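Local structure of periplasmic binding protein/LacI transcriptional regulator (Shewanella sp. ANA-3, 5OCP) at residues 16-21 and 86-91; 116-119 and 125-128; 201-206 and 234-239. The protein binds L-arabinofuranose in either anomeric form and probably delivers it to an arabinose ABC transporter as its periplasmic receptor. All coordinates share one frame; numbering follows the deposited sequence.

Interaction 1: 16-21 and 86-91. With AHR (alpha-L-arabinofuranose), chain I; FUB (beta-L-arabinofuranose), chain J.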
loop_
_atom_site.group_PDB
_atom_site.type_symbol
_atom_site.label_atom_id
_atom_site.label_comp_id
_atom_site.label_asym_id
_atom_site.label_seq_id
_atom_site.Cartn_x
_atom_site.Cartn_y
_atom_site.Cartn_z
ATOM N N THR A 16 6.133 -6.187 3.245
ATOM C CA THR A 16 6.750 -7.508 3.491
ATOM C C THR A 16 5.685 -8.569 3.586
ATOM O O THR A 16 5.896 -9.739 3.071
ATOM C CB THR A 16 7.649 -7.486 4.738
ATOM O OG1 THR A 16 6.923 -7.012 5.825
ATOM C CG2 THR A 16 8.792 -6.514 4.581
ATOM N N SER A 17 4.508 -8.244 4.114
ATOM C CA SER A 17 3.376 -9.168 4.082
ATOM C C SER A 17 2.914 -9.542 2.671
ATOM O O SER A 17 2.559 -10.726 2.369
ATOM C CB SER A 17 2.188 -8.662 4.950
ATOM O OG SER A 17 1.378 -7.685 4.249
ATOM N N PHE A 18 2.991 -8.570 1.770
ATOM C CA PHE A 18 2.690 -8.751 0.332
ATOM C C PHE A 18 3.692 -9.676 -0.259
ATOM O O PHE A 18 3.300 -10.655 -0.973
ATOM C CB PHE A 18 2.695 -7.421 -0.379
ATOM C CG PHE A 18 2.416 -7.423 -1.838
ATOM C CD1 PHE A 18 1.662 -8.363 -2.457
ATOM C CD2 PHE A 18 2.937 -6.342 -2.609
ATOM C CE1 PHE A 18 1.421 -8.279 -3.797
ATOM C CE2 PHE A 18 2.717 -6.238 -3.966
ATOM C CZ PHE A 18 1.952 -7.235 -4.553
ATOM N N SER A 19 4.943 -9.452 0.011
ATOM C CA SER A 19 5.973 -10.382 -0.521
ATOM C C SER A 19 5.718 -11.845 -0.033
ATOM O O SER A 19 5.704 -12.781 -0.785
ATOM C CB SER A 19 7.363 -9.961 -0.150
ATOM O OG SER A 19 7.587 -8.690 -0.680
ATOM N N GLU A 20 5.456 -11.994 1.248
ATOM C CA GLU A 20 5.150 -13.318 1.799
ATOM C C GLU A 20 3.906 -13.960 1.225
ATOM O O GLU A 20 3.876 -15.191 0.928
ATOM C CB GLU A 20 5.058 -13.267 3.362
ATOM C CG GLU A 20 6.397 -13.051 4.009
ATOM C CD GLU A 20 7.470 -14.153 3.645
ATOM O OE1 GLU A 20 7.160 -15.384 3.508
ATOM O OE2 GLU A 20 8.663 -13.792 3.485
ATOM N N ALA A 21 2.883 -13.160 0.984
ATOM C CA ALA A 21 1.665 -13.613 0.305
ATOM C C ALA A 21 1.866 -14.080 -1.122
ATOM O O ALA A 21 1.380 -15.142 -1.498
ATOM C CB ALA A 21 0.613 -12.546 0.283
ATOM N N ILE A 86 1.026 -6.045 -14.023
ATOM C CA ILE A 86 1.347 -5.038 -13.050
ATOM C C ILE A 86 0.501 -5.288 -11.850
ATOM O O ILE A 86 -0.688 -5.596 -11.971
ATOM C CB ILE A 86 1.005 -3.637 -13.631
ATOM C CG1 ILE A 86 1.691 -3.371 -14.963
ATOM C CG2 ILE A 86 1.312 -2.522 -12.635
ATOM C CD1 ILE A 86 3.217 -3.459 -14.898
ATOM N N VAL A 87 1.062 -5.143 -10.633
ATOM C CA VAL A 87 0.331 -5.316 -9.405
ATOM C C VAL A 87 0.615 -4.133 -8.445
ATOM O O VAL A 87 1.667 -3.528 -8.477
ATOM C CB VAL A 87 0.666 -6.597 -8.657
ATOM C CG1 VAL A 87 0.218 -7.797 -9.502
ATOM C CG2 VAL A 87 2.144 -6.701 -8.326
ATOM N N ASP A 88 -0.384 -3.837 -7.651
ATOM C CA ASP A 88 -0.265 -2.906 -6.517
ATOM C C ASP A 88 -0.284 -1.504 -7.058
ATOM O O ASP A 88 -1.393 -0.966 -7.282
ATOM C CB ASP A 88 0.900 -3.327 -5.596
ATOM C CG ASP A 88 1.341 -2.198 -4.638
ATOM O OD1 ASP A 88 0.474 -1.353 -4.256
ATOM O OD2 ASP A 88 2.572 -2.100 -4.311
ATOM N N ARG A 89 0.854 -0.902 -7.350
ATOM C CA ARG A 89 0.895 0.445 -7.909
ATOM C C ARG A 89 0.689 0.409 -9.425
ATOM O O ARG A 89 0.284 -0.641 -9.999
ATOM C CB ARG A 89 2.152 1.192 -7.474
ATOM C CG ARG A 89 2.285 1.231 -5.961
ATOM C CD ARG A 89 3.569 1.926 -5.524
ATOM N NE ARG A 89 3.686 1.882 -4.033
ATOM C CZ ARG A 89 4.793 2.253 -3.377
ATOM N NH1 ARG A 89 5.882 2.659 -4.006
ATOM N NH2 ARG A 89 4.858 2.101 -2.041
ATOM N N ASN A 90 0.823 1.568 -10.020
ATOM C CA ASN A 90 0.536 1.676 -11.465
ATOM C C ASN A 90 1.762 2.175 -12.199
ATOM O O ASN A 90 2.696 2.770 -11.666
ATOM C CB ASN A 90 -0.648 2.626 -11.749
ATOM C CG ASN A 90 -1.349 2.367 -13.092
ATOM O OD1 ASN A 90 -1.100 1.367 -13.756
ATOM N ND2 ASN A 90 -2.154 3.332 -13.522
ATOM N N ILE A 91 1.711 2.021 -13.515
ATOM C CA ILE A 91 2.710 2.577 -14.427
ATOM C C ILE A 91 1.985 3.577 -15.344
ATOM O O ILE A 91 0.769 3.472 -15.527
ATOM C CB ILE A 91 3.402 1.468 -15.234
ATOM C CG1 ILE A 91 2.420 0.780 -16.162
ATOM C CG2 ILE A 91 4.122 0.475 -14.314
ATOM C CD1 ILE A 91 3.032 -0.253 -17.114
HETATM O O5 AHR I . 1.455 0.417 -2.667
HETATM C C5 AHR I . 0.897 0.068 -1.438
HETATM C C4 AHR I . 1.511 0.898 -0.325
HETATM O O4 AHR I . 2.916 0.811 -0.340
HETATM C C3 AHR I . 1.018 0.448 1.063
HETATM O O3 AHR I . -0.192 1.079 1.332
HETATM C C2 AHR I . 2.211 0.878 1.902
HETATM O O2 AHR I . 2.337 0.261 3.150
HETATM C C1 AHR I . 3.334 0.437 0.981
HETATM O O1 AHR I . 4.445 1.106 1.300
HETATM O O5 FUB J . 1.454 0.417 -2.666
HETATM C C5 FUB J . 0.903 0.068 -1.434
HETATM C C4 FUB J . 1.522 0.897 -0.321
HETATM O O4 FUB J . 2.927 0.830 -0.337
HETATM C C3 FUB J . 1.039 0.447 1.067
HETATM O O3 FUB J . -0.183 1.066 1.327
HETATM C C2 FUB J . 2.197 0.939 1.928
HETATM O O2 FUB J . 2.335 0.268 3.159
HETATM C C1 FUB J . 3.421 0.872 1.015
HETATM O O1 FUB J . 4.014 -0.312 1.234
#
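F18 carries the contact, its ring reaching from helix residues 16-21 to V87, the last residue of strand 84-87, and D88 just after it. Walking along the helix, T16 and S17 precede this residue, their hydroxyls bonded back to G13 O and W14 O in the first turn. At F18 the torsion places CG opposite the backbone nitrogen (chi1 180°), which projects the ring toward the strand. The far end of the ring does the touching: CZ lies 3.8 Å from V87 CG2, which sits at the ring edge close to its plane, while CE2 meets D88 CB at 3.8 Å from an oblique direction. The F18 ring and the D88 carboxylate are almost perpendicular, at 89°, and the ring packs against the carbon of that side chain. After F18, S19 bonds to Q7 on strand 2-7 through OG, and helical bonding continues from E20 N to T16 O and from A21 N to S17 O.

Past its CB, D88 turns into the sugar site, which the alpha and beta anomers of L-arabinofuranose occupy as alternatives. D88 OD1 lies 2.6 Å from O5 of the sugar, and OD2 forms a salt bridge with R15. R89 approaches with an edge of its guanidinium: NE donates to O5 at 3.0 Å with an N-H...O angle of 164°, and NH2 donates to the ring oxygen O4 at 2.9 Å. Two bonds to one ligand restrict rotation of the planar group, which NH1 ties further to V65 O.

In the fold, helix 13-29 lies against the parallel sheet of one lobe of this periplasmic binding protein. Strand 84-87 runs between strands 59-62 and 101-104, delivering D88 and R89 from its end into the interlobe cleft.

Interaction 2: 116-119 and 125-128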
loop_
_atom_site.group_PDB
_atom_site.type_symbol
_atom_site.label_atom_id
_atom_site.label_comp_id
_atom_site.label_asym_id
_atom_site.label_seq_id
_atom_site.Cartn_x
_atom_site.Cartn_y
_atom_site.Cartn_z
ATOM N N GLN A 116 -14.365 9.988 4.309
ATOM C CA GLN A 116 -15.757 10.043 4.698
ATOM C C GLN A 116 -15.964 9.607 6.103
ATOM O O GLN A 116 -16.726 10.235 6.835
ATOM C CB GLN A 116 -16.624 9.202 3.742
ATOM C CG GLN A 116 -18.118 9.447 3.870
ATOM C CD GLN A 116 -18.515 10.884 3.580
ATOM O OE1 GLN A 116 -18.335 11.372 2.483
ATOM N NE2 GLN A 116 -18.954 11.602 4.597
ATOM N N TRP A 117 -15.273 8.553 6.522
ATOM C CA TRP A 117 -15.374 8.066 7.869
ATOM C C TRP A 117 -14.981 9.181 8.871
ATOM O O TRP A 117 -15.667 9.425 9.873
ATOM C CB TRP A 117 -14.510 6.803 8.114
ATOM C CG TRP A 117 -14.682 6.303 9.524
ATOM C CD1 TRP A 117 -15.644 5.398 9.981
ATOM C CD2 TRP A 117 -13.916 6.673 10.693
ATOM N NE1 TRP A 117 -15.510 5.252 11.362
ATOM C CE2 TRP A 117 -14.513 6.066 11.812
ATOM C CE3 TRP A 117 -12.863 7.544 10.901
ATOM C CZ2 TRP A 117 -14.005 6.203 13.087
ATOM C CZ3 TRP A 117 -12.382 7.734 12.203
ATOM C CH2 TRP A 117 -12.968 7.069 13.267
ATOM N N LEU A 118 -13.850 9.824 8.570
ATOM C CA LEU A 118 -13.375 10.908 9.424
ATOM C C LEU A 118 -14.369 12.089 9.472
ATOM O O LEU A 118 -14.598 12.663 10.552
ATOM C CB LEU A 118 -12.007 11.395 8.951
ATOM C CG LEU A 118 -11.373 12.456 9.832
ATOM C CD1 LEU A 118 -11.056 11.958 11.238
ATOM C CD2 LEU A 118 -10.138 13.012 9.126
ATOM N N MET A 119 -14.954 12.441 8.336
ATOM C CA MET A 119 -15.969 13.514 8.355
ATOM C C MET A 119 -17.162 13.131 9.179
ATOM O O MET A 119 -17.731 13.985 9.875
ATOM C CB MET A 119 -16.381 13.940 6.951
ATOM C CG MET A 119 -15.223 14.427 6.059
ATOM S SD MET A 119 -14.587 15.985 6.696
ATOM C CE MET A 119 -13.175 15.443 7.684
ATOM N N ASN A 125 -15.911 18.805 11.121
ATOM C CA ASN A 125 -15.141 19.869 11.826
ATOM C C ASN A 125 -13.830 19.319 12.271
ATOM O O ASN A 125 -13.742 18.647 13.324
ATOM C CB ASN A 125 -15.958 20.323 13.042
ATOM C CG ASN A 125 -17.103 21.234 12.640
ATOM O OD1 ASN A 125 -18.218 20.771 12.269
ATOM N ND2 ASN A 125 -16.835 22.535 12.656
ATOM N N CYS A 126 -12.762 19.572 11.495
ATOM C CA CYS A 126 -11.512 18.818 11.723
ATOM C C CYS A 126 -10.322 19.468 11.033
ATOM O O CYS A 126 -10.274 19.510 9.764
ATOM C CB CYS A 126 -11.686 17.355 11.185
ATOM S SG CYS A 126 -10.432 16.184 11.738
ATOM N N ASP A 127 -9.354 19.915 11.820
ATOM C CA ASP A 127 -8.054 20.261 11.244
ATOM C C ASP A 127 -7.166 19.046 11.199
ATOM O O ASP A 127 -6.870 18.433 12.226
ATOM C CB ASP A 127 -7.343 21.314 12.048
ATOM C CG ASP A 127 -7.871 22.755 11.774
ATOM O OD1 ASP A 127 -8.712 22.986 10.867
ATOM O OD2 ASP A 127 -7.444 23.651 12.551
ATOM N N ILE A 128 -6.622 18.796 10.038
ATOM C CA ILE A 128 -5.974 17.512 9.777
ATOM C C ILE A 128 -4.497 17.703 9.432
ATOM O O ILE A 128 -4.180 18.584 8.610
ATOM C CB ILE A 128 -6.658 16.879 8.515
ATOM C CG1 ILE A 128 -8.173 16.640 8.773
ATOM C CG2 ILE A 128 -5.972 15.559 8.077
ATOM C CD1 ILE A 128 -9.008 16.641 7.544
#
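L118 sends its CD2 methyl from helix 107-121 to two residues of strand 126-132, approaching C126 SG at 4.1 Å and I128 CD1 at 4.1 Å. This is the denser half of the contact. L118 and I128 reach for one another tip to tip, each meeting the other with a terminal methyl. The leucine gets there with CG anti to the backbone N (chi1 -176°), the branch extending from the helix toward the strand. C126 points its CB toward the helix, and SG, opposite its own nitrogen (chi1 -165°), meets L118 CD2.

M119 adds a looser apolar layer. Its CB does not aim at the strand, but the chain bends so that CE returns to it, ending 4.3 Å from C126 CB and 4.3 Å from I128 CD1. The two methyls of L118 and M119 thus share the same pair of strand residues, and all four residues are buried. At this end the backbones come nearest, with M119 CA 7.3 Å from N125 CA, yet the CB of N125 points away and its side chain is exposed to solvent. D127, partly exposed, also takes no share in the apolar layer. The contact therefore passes from dispersion between buried methyls and sulfur to a polar, open margin within the four residues 125-128.

C126 SG is held by a disulfide to C189, just before strand 190-193, which fixes the sulfur against which L118 rests. Helix 107-121 leads through a short loop into strand 126-132 and packs on the sheet of the second alpha/beta lobe of the periplasmic binding protein fold, where that strand runs between strands 157-164 and 190-193. F147 of helix 138-151 touches both L118 and I128, and I151 meets M119, so a second helix packs over the helix-strand seam.

Interaction 3: 201-206 and 234-239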
loop_
_atom_site.group_PDB
_atom_site.type_symbol
_atom_site.label_atom_id
_atom_site.label_comp_id
_atom_site.label_asym_id
_atom_site.label_seq_id
_atom_site.Cartn_x
_atom_site.Cartn_y
_atom_site.Cartn_z
ATOM N N GLY A 201 4.198 5.247 13.753
ATOM C CA GLY A 201 5.237 6.227 14.185
ATOM C C GLY A 201 4.626 7.473 14.754
ATOM O O GLY A 201 5.117 8.032 15.775
ATOM N N ALA A 202 3.590 8.008 14.103
ATOM C CA ALA A 202 2.908 9.187 14.593
ATOM C C ALA A 202 2.373 8.988 16.032
ATOM O O ALA A 202 2.402 9.941 16.845
ATOM C CB ALA A 202 1.785 9.671 13.673
ATOM N N VAL A 203 1.889 7.790 16.355
ATOM C CA VAL A 203 1.350 7.465 17.631
ATOM C C VAL A 203 2.442 7.754 18.674
ATOM O O VAL A 203 2.147 8.362 19.671
ATOM C CB VAL A 203 0.951 6.016 17.732
ATOM C CG1 VAL A 203 0.783 5.575 19.191
ATOM C CG2 VAL A 203 -0.356 5.773 16.943
ATOM N N GLN A 204 3.646 7.318 18.409
ATOM C CA GLN A 204 4.747 7.511 19.392
ATOM C C GLN A 204 5.142 8.996 19.542
ATOM O O GLN A 204 5.312 9.495 20.651
ATOM C CB GLN A 204 5.936 6.628 19.018
ATOM C CG GLN A 204 5.647 5.109 19.072
ATOM C CD GLN A 204 5.079 4.656 20.426
ATOM O OE1 GLN A 204 5.661 4.962 21.478
ATOM N NE2 GLN A 204 3.903 3.984 20.411
ATOM N N ALA A 205 5.143 9.753 18.463
ATOM C CA ALA A 205 5.397 11.204 18.557
ATOM C C ALA A 205 4.317 11.904 19.409
ATOM O O ALA A 205 4.590 12.844 20.191
ATOM C CB ALA A 205 5.426 11.859 17.175
ATOM N N ILE A 206 3.057 11.498 19.205
ATOM C CA ILE A 206 1.943 12.118 19.909
ATOM C C ILE A 206 2.079 11.836 21.392
ATOM O O ILE A 206 1.832 12.763 22.188
ATOM C CB ILE A 206 0.620 11.608 19.321
ATOM C CG1 ILE A 206 0.488 12.217 17.914
ATOM C CG2 ILE A 206 -0.575 12.063 20.103
ATOM C CD1 ILE A 206 -0.666 11.607 17.059
ATOM N N ASP A 234 -6.252 -1.480 21.354
ATOM C CA ASP A 234 -5.714 -0.739 22.507
ATOM C C ASP A 234 -6.164 0.675 22.668
ATOM O O ASP A 234 -5.901 1.278 23.736
ATOM C CB ASP A 234 -4.186 -0.857 22.553
ATOM C CG ASP A 234 -3.744 -2.311 22.747
ATOM O OD1 ASP A 234 -4.613 -3.191 23.108
ATOM O OD2 ASP A 234 -2.542 -2.603 22.485
ATOM N N GLY A 235 -6.844 1.247 21.692
ATOM C CA GLY A 235 -7.323 2.618 21.765
ATOM C C GLY A 235 -6.394 3.737 21.223
ATOM O O GLY A 235 -6.792 4.890 21.255
ATOM N N ASP A 236 -5.263 3.388 20.633
ATOM C CA ASP A 236 -4.236 4.371 20.192
ATOM C C ASP A 236 -4.417 4.921 18.785
ATOM O O ASP A 236 -3.844 5.961 18.419
ATOM C CB ASP A 236 -2.853 3.746 20.295
ATOM C CG ASP A 236 -2.342 3.619 21.775
ATOM O OD1 ASP A 236 -2.868 4.370 22.626
ATOM O OD2 ASP A 236 -1.402 2.841 21.980
ATOM N N VAL A 237 -5.200 4.215 17.963
ATOM C CA VAL A 237 -5.565 4.704 16.597
ATOM C C VAL A 237 -7.030 4.376 16.312
ATOM O O VAL A 237 -7.645 3.636 17.075
ATOM C CB VAL A 237 -4.675 4.034 15.546
ATOM C CG1 VAL A 237 -3.220 4.370 15.768
ATOM C CG2 VAL A 237 -4.913 2.547 15.474
ATOM N N ASN A 238 -7.600 4.963 15.270
ATOM C CA ASN A 238 -9.050 4.915 15.130
ATOM C C ASN A 238 -9.584 4.071 14.009
ATOM O O ASN A 238 -10.538 3.356 14.235
ATOM C CB ASN A 238 -9.588 6.263 15.027
ATOM C CG ASN A 238 -9.259 7.079 16.275
ATOM O OD1 ASN A 238 -8.205 7.717 16.348
ATOM N ND2 ASN A 238 -10.126 6.979 17.308
ATOM N N ALA A 239 -9.001 4.203 12.817
ATOM C CA ALA A 239 -9.621 3.595 11.568
ATOM C C ALA A 239 -8.582 3.337 10.528
ATOM O O ALA A 239 -7.582 4.062 10.431
ATOM C CB ALA A 239 -10.750 4.427 10.979
#
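V203 lays its CG2 methyl against CG1 of V237 at 3.4 Å, tighter than ordinary van der Waals contact between carbons. The two valines cross at about a right angle, and one methyl of each makes the contact. V203 holds CG1 anti to the backbone N (chi1 163°), leaving CG2 beside that nitrogen. This methyl also lies 3.8 Å from the backbone O of D236, and the other branch, CG1, is 4.2 Å from D236 CB. One valine therefore bridges two successive residues of the loop, and the backbones are nearest here, V203 CA to D236 CA being 6.9 Å.

The loop begins at G235, whose positive phi (91°) ends helix 226-234 in a Schellman motif. Beyond it, V237 also touches Y228, A231 and M232 of that helix and I219 of strand 218-221, which V203 touches as well. The carboxylate of D236 goes to K207 as a salt bridge, one helical turn beyond V203 in helix 196-208.

Chemically, the contact between the two segments is apolar. At 3.4 Å the methyls are pressed closer than dispersion alone would favour, which suggests a tight fit imposed by the surrounding packing, whereas the flanking D236-K207 pair probably helps fix how the loop lies along the helix.

All three contacts are largely buried, but they differ in place and chemistry. Interaction 1 belongs to one lobe and borders the sugar cleft, so its apolar ring edge sits directly behind charged ligand-binding groups. Interactions 2 and 3 belong to the other lobe, farther from the chain centre; their centres are about 16 Å apart, against about 29 and 26 Å from that of interaction 1. They also touch: W117 CE3 of 116-119 packs 3.8 Å from A239 CB of 234-239. Interaction 2 is purely apolar, with a disulfide beside it, whereas interaction 3 reaches a partly exposed aspartate, D236, with a flanking salt bridge.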